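Local structure of putative S-adenosylmethionine-dependent methyltransferase (Bacteroides thetaiotaomicron, 1WYZ) at residues 175-178 against 179-182. The protein probably transfers methyl groups from S-adenosylmethionine, as a putative methyltransferase of the RsmI-like family. Sequence-based numbering, arbitrary orientation.
Sequences PYRN and HKMI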
loop_
_atom_site.group_PDB
_atom_site.type_symbol
_atom_site.label_atom_id
_atom_site.label_comp_id
_atom_site.label_asym_id
_atom_site.label_seq_id
_atom_site.Cartn_x
_atom_site.Cartn_y
_atom_site.Cartn_z
ATOM N N PRO A 175 -12.412 9.200 13.917
ATOM C CA PRO A 175 -11.826 10.289 14.703
ATOM C C PRO A 175 -12.184 10.373 16.189
ATOM O O PRO A 175 -11.292 10.364 17.042
ATOM C CB PRO A 175 -12.211 11.545 13.903
ATOM C CG PRO A 175 -13.398 11.106 13.084
ATOM C CD PRO A 175 -12.994 9.722 12.671
ATOM N N TYR A 176 -13.467 10.433 16.517
ATOM C CA TYR A 176 -13.858 10.536 17.920
ATOM C C TYR A 176 -13.468 9.329 18.782
ATOM O O TYR A 176 -12.993 9.495 19.907
ATOM C CB TYR A 176 -15.366 10.778 18.020
ATOM C CG TYR A 176 -15.738 11.934 18.922
ATOM C CD1 TYR A 176 -15.154 13.193 18.758
ATOM C CD2 TYR A 176 -16.684 11.778 19.932
ATOM C CE1 TYR A 176 -15.509 14.271 19.582
ATOM C CE2 TYR A 176 -17.045 12.850 20.759
ATOM C CZ TYR A 176 -16.453 14.090 20.579
ATOM O OH TYR A 176 -16.803 15.146 21.393
ATOM N N ARG A 177 -13.665 8.126 18.249
ATOM C CA ARG A 177 -13.365 6.881 18.962
ATOM C C ARG A 177 -11.883 6.588 19.262
ATOM O O ARG A 177 -11.567 5.603 19.938
ATOM C CB ARG A 177 -13.955 5.704 18.180
ATOM C CG ARG A 177 -15.365 5.308 18.559
ATOM C CD ARG A 177 -15.347 4.336 19.729
ATOM N NE ARG A 177 -16.687 3.871 20.087
ATOM C CZ ARG A 177 -16.938 2.974 21.038
ATOM N NH1 ARG A 177 -15.941 2.440 21.732
ATOM N NH2 ARG A 177 -18.186 2.612 21.297
ATOM N N ASN A 178 -10.987 7.439 18.774
ATOM C CA ASN A 178 -9.549 7.242 18.960
ATOM C C ASN A 178 -9.045 6.916 20.358
ATOM O O ASN A 178 -8.447 5.864 20.582
ATOM C CB ASN A 178 -8.779 8.456 18.441
ATOM C CG ASN A 178 -8.227 8.245 17.052
ATOM O OD1 ASN A 178 -7.558 7.248 16.784
ATOM N ND2 ASN A 178 -8.500 9.188 16.157
ATOM N N HIS A 179 -9.272 7.824 21.298
ATOM C CA HIS A 179 -8.802 7.612 22.649
ATOM C C HIS A 179 -9.437 6.395 23.312
ATOM O O HIS A 179 -8.812 5.741 24.145
ATOM C CB HIS A 179 -9.040 8.859 23.498
ATOM C CG HIS A 179 -7.849 9.262 24.310
ATOM N ND1 HIS A 179 -6.764 9.919 23.767
ATOM C CD2 HIS A 179 -7.545 9.051 25.614
ATOM C CE1 HIS A 179 -5.845 10.094 24.699
ATOM N NE2 HIS A 179 -6.292 9.575 25.828
ATOM N N LYS A 180 -10.676 6.084 22.946
ATOM C CA LYS A 180 -11.333 4.926 23.539
ATOM C C LYS A 180 -10.683 3.640 23.035
ATOM O O LYS A 180 -10.691 2.617 23.723
ATOM C CB LYS A 180 -12.832 4.924 23.215
ATOM C CG LYS A 180 -13.615 3.812 23.920
ATOM C CD LYS A 180 -13.553 3.952 25.438
ATOM C CE LYS A 180 -14.332 2.844 26.135
ATOM N NZ LYS A 180 -13.719 1.505 25.919
HETATM N N MSE A 181 -10.116 3.703 21.834
HETATM C CA MSE A 181 -9.450 2.545 21.245
HETATM C C MSE A 181 -8.121 2.274 21.950
HETATM O O MSE A 181 -7.885 1.152 22.391
HETATM C CB MSE A 181 -9.215 2.756 19.747
HETATM C CG MSE A 181 -8.414 1.634 19.078
HETATM SE SE MSE A 181 -9.357 -0.067 18.892
HETATM C CE MSE A 181 -8.874 -0.926 20.543
ATOM N N ILE A 182 -7.261 3.286 22.075
ATOM C CA ILE A 182 -5.988 3.067 22.749
ATOM C C ILE A 182 -6.228 2.474 24.136
ATOM O O ILE A 182 -5.474 1.612 24.592
ATOM C CB ILE A 182 -5.134 4.374 22.862
ATOM C CG1 ILE A 182 -5.940 5.492 23.533
ATOM C CG2 ILE A 182 -4.643 4.803 21.481
ATOM C CD1 ILE A 182 -5.905 5.465 25.047
#
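Arg-177 and Lys-180, three residues apart, run side by side in the same direction, and their side chains meet where NH1 of Arg-177 lies 3.5 Å from CG of Lys-180. The arginine chain bends at its second torsion (chi2 -86°) and is extended beyond it, which carries the guanidinium over to the aliphatic part of the lysine; the methylene approaches this flat group obliquely. With CG anti to the backbone N (chi1 -174°), the lysine brings this methylene alongside the guanidinium, while bends at chi2 and chi4 turn its end away. NZ stays 4.8 Å from Arg-177 NH1, a proximity of like charges that the long, weak ion pair of NZ with Asp-184 may ease. Both side chains also touch Arg-151 of helix 150-165.

The backbone here is held by amide-carbonyl bonds. Met-181 N donates to Arg-177 O at 3.1 Å, and Ile-182 N to Asn-178 O at 3.2 Å, the latter the straighter bond. A weak bond from Met-181 N also reaches Asn-178 O, so that this amide is shared between two carbonyls. The Asn-178 side chain folds back toward Pro-175: ND2 donates to Pro-175 O at 3.2 Å, with that oxygen 29° out of the asparagine amide plane. This buried asparagine also rests on Cys-228 and Phe-230 of strand 228-233. Farther along, CD1 of Ile-182 stands 4.0 Å above one face of the His-179 ring, offset toward its rim, while selenomethionine Met-181 packs against Phe-171, Phe-230 and Leu-155.

The i to i+4 bonds from Met-181 and Ile-182 are those of an alpha-helical turn, here on the connection from strand 168-173 into helix 178-188, with the inner side chains seated on the mixed sheet of the C-terminal half and the Arg-177/Lys-180 pair beside helix 150-165.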